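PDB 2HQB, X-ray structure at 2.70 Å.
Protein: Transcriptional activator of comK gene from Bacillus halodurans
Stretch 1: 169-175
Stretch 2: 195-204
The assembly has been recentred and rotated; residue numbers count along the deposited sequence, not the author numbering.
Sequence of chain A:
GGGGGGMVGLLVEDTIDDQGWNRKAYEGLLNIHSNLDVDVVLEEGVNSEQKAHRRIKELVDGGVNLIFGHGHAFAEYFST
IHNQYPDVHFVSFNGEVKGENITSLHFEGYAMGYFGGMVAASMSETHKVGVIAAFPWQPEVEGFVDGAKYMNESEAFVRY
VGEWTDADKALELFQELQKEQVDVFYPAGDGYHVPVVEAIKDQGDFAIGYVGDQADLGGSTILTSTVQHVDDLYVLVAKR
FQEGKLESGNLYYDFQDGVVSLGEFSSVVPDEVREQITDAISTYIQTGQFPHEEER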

# COMPACT_ATOMS: atom_id res chain seq x y z
N LYS A 169 10.94 -1.46 -18.42
CA LYS A 169 11.55 -2.67 -17.90
C LYS A 169 10.47 -3.61 -17.36
O LYS A 169 10.48 -4.80 -17.64
N ALA A 170 9.56 -3.07 -16.56
CA ALA A 170 8.49 -3.86 -15.98
C ALA A 170 7.74 -4.60 -17.07
O ALA A 170 7.31 -5.76 -16.88
N LEU A 171 7.55 -3.93 -18.21
CA LEU A 171 6.84 -4.57 -19.29
C LEU A 171 7.72 -5.66 -19.90
O LEU A 171 7.19 -6.73 -20.28
N GLU A 172 9.04 -5.42 -19.99
CA GLU A 172 9.92 -6.46 -20.52
C GLU A 172 9.83 -7.70 -19.62
O GLU A 172 9.70 -8.82 -20.11
N LEU A 173 9.90 -7.50 -18.31
CA LEU A 173 9.78 -8.61 -17.38
C LEU A 173 8.44 -9.32 -17.60
O LEU A 173 8.36 -10.54 -17.50
N PHE A 174 7.38 -8.57 -17.90
CA PHE A 174 6.09 -9.20 -18.18
C PHE A 174 6.25 -10.15 -19.37
O PHE A 174 5.89 -11.33 -19.30
N GLN A 175 6.78 -9.59 -20.46
CA GLN A 175 7.02 -10.32 -21.69
C GLN A 175 7.86 -11.58 -21.41
O GLN A 175 7.45 -12.71 -21.74
N PRO A 195 0.27 0.24 -16.43
CA PRO A 195 0.93 -0.10 -17.70
C PRO A 195 0.99 -1.63 -17.89
O PRO A 195 0.65 -2.15 -18.95
N VAL A 196 1.41 -2.33 -16.84
CA VAL A 196 1.53 -3.78 -16.88
C VAL A 196 0.17 -4.48 -16.79
O VAL A 196 -0.01 -5.51 -17.43
N VAL A 197 -0.77 -3.95 -16.01
CA VAL A 197 -2.09 -4.59 -15.92
C VAL A 197 -2.71 -4.57 -17.30
O VAL A 197 -3.26 -5.57 -17.77
N GLU A 198 -2.63 -3.42 -17.95
CA GLU A 198 -3.14 -3.24 -19.30
C GLU A 198 -2.63 -4.31 -20.27
O GLU A 198 -3.41 -5.05 -20.87
N ALA A 199 -1.30 -4.33 -20.44
CA ALA A 199 -0.60 -5.27 -21.31
C ALA A 199 -1.11 -6.69 -21.03
O ALA A 199 -1.18 -7.55 -21.92
N ILE A 200 -1.49 -6.93 -19.78
CA ILE A 200 -2.02 -8.23 -19.39
C ILE A 200 -3.43 -8.36 -19.95
O ILE A 200 -3.70 -9.27 -20.71
N LYS A 201 -4.32 -7.44 -19.58
CA LYS A 201 -5.69 -7.49 -20.07
C LYS A 201 -5.64 -7.76 -21.58
O LYS A 201 -6.42 -8.55 -22.13
N ASP A 202 -4.69 -7.11 -22.23
CA ASP A 202 -4.47 -7.26 -23.66
C ASP A 202 -4.14 -8.73 -23.95
O ASP A 202 -4.88 -9.39 -24.65
N GLN A 203 -3.04 -9.24 -23.41
CA GLN A 203 -2.65 -10.63 -23.62
C GLN A 203 -3.75 -11.57 -23.20
O GLN A 203 -3.76 -12.70 -23.59
N GLY A 204 -4.66 -11.13 -22.36
CA GLY A 204 -5.71 -12.04 -21.95
C GLY A 204 -5.34 -12.86 -20.74
O GLY A 204 -5.96 -13.89 -20.44

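What fills the centre of the contact? Two helices run side by side at 32°, their axes 9.7 Å apart at closest approach, and Phe 174 points toward the second. Its t rotamer (chi1 171°) carries the ring to that helix, where CE1 of Phe 174 lies 3.6 Å from CG1 of Ile 200, itself in the m rotamer. CE2 of Phe 174 sits 4.0 Å from CB of Ala 199.

How does Leu 171 join in when its CA-to-CB bond points sideways? Its m, t rotamer brings the end of the side chain nearer, so that CD2 reaches CB of Ala 199 at 3.3 Å, a tight approach, and CG2 of Val 196 at 4.2 Å. The small Ala 199 thus meets both large side chains. Ala 170 points toward the second helix, and its CB packs 3.8 Å from CG2 of Val 196, which adopts t.

What happens at the polar edge? Gln 203, in an m, m rotamer, offers its aliphatic part: its CG lies 3.5 Å from CE2 of Phe 174, at the ring edge. No hydrogen bond crosses between the stretches, so apolar packing dominates. The backbone carbonyl of Ala 199 instead accepts a hydrogen bond within its own helix, from N of Gln 203 to O of Ala 199 at 2.9 Å.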

# COMPACT_ATOMS: atom_id res chain seq x y z
CB LYS A 169 12.53 -2.32 -16.78
CG LYS A 169 13.42 -3.50 -16.34
CD LYS A 169 14.45 -3.05 -15.30
CE LYS A 169 15.36 -4.20 -14.85
NZ LYS A 169 16.30 -3.82 -13.74
CB ALA A 170 7.53 -2.97 -15.21
CB LEU A 171 6.40 -3.55 -20.35
CG LEU A 171 5.08 -2.81 -20.10
CD1 LEU A 171 5.04 -1.65 -21.07
CD2 LEU A 171 3.83 -3.72 -20.26
CB GLU A 172 11.37 -6.00 -20.56
CG GLU A 172 11.61 -4.83 -21.47
CD GLU A 172 12.99 -4.26 -21.27
OE1 GLU A 172 13.97 -5.03 -21.41
OE2 GLU A 172 13.10 -3.04 -20.96
CB LEU A 173 9.89 -8.12 -15.93
CG LEU A 173 11.19 -7.42 -15.55
CD1 LEU A 173 11.11 -6.94 -14.09
CD2 LEU A 173 12.37 -8.35 -15.75
CB PHE A 174 5.02 -8.18 -18.55
CG PHE A 174 3.73 -8.80 -19.03
CD1 PHE A 174 3.08 -9.78 -18.26
CD2 PHE A 174 3.17 -8.42 -20.25
CE1 PHE A 174 1.89 -10.36 -18.70
CE2 PHE A 174 1.98 -8.99 -20.71
CZ PHE A 174 1.32 -9.96 -19.93
CB GLN A 175 7.71 -9.39 -22.70
CG GLN A 175 6.71 -8.58 -23.53
CD GLN A 175 7.21 -7.16 -23.81
OE1 GLN A 175 8.43 -6.93 -23.88
NE2 GLN A 175 6.27 -6.21 -23.99
CB PRO A 195 2.32 0.49 -17.52
CG PRO A 195 2.06 1.75 -16.78
CD PRO A 195 0.97 1.36 -15.77
CB VAL A 196 2.46 -4.33 -15.75
CG1 VAL A 196 2.31 -5.83 -15.63
CG2 VAL A 196 3.92 -3.98 -16.04
CB VAL A 197 -3.03 -3.89 -14.91
CG1 VAL A 197 -4.44 -4.26 -15.18
CG2 VAL A 197 -2.75 -4.36 -13.53
CB GLU A 198 -2.69 -1.90 -19.83
CG GLU A 198 -3.78 -1.14 -20.45
CD GLU A 198 -4.49 -0.31 -19.44
OE1 GLU A 198 -3.99 0.80 -19.16
OE2 GLU A 198 -5.53 -0.76 -18.92
CB ALA A 199 0.95 -5.18 -21.08
CB ILE A 200 -2.08 -8.35 -17.87
CG1 ILE A 200 -0.65 -8.28 -17.32
CG2 ILE A 200 -2.78 -9.62 -17.48
CD1 ILE A 200 -0.55 -8.13 -15.83
CB LYS A 201 -6.40 -6.16 -19.79
CG LYS A 201 -7.91 -6.18 -20.10
CD LYS A 201 -8.48 -4.77 -20.18
CE LYS A 201 -9.79 -4.66 -19.40
NZ LYS A 201 -10.30 -3.24 -19.37
CB ASP A 202 -3.32 -6.32 -24.08
CG ASP A 202 -2.66 -6.72 -25.39
OD1 ASP A 202 -2.22 -7.90 -25.53
OD2 ASP A 202 -2.56 -5.85 -26.28
CB GLN A 203 -1.41 -11.00 -22.81
CG GLN A 203 -0.17 -10.26 -23.18
CD GLN A 203 0.16 -10.43 -24.64
OE1 GLN A 203 -0.29 -11.39 -25.28
NE2 GLN A 203 0.95 -9.51 -25.18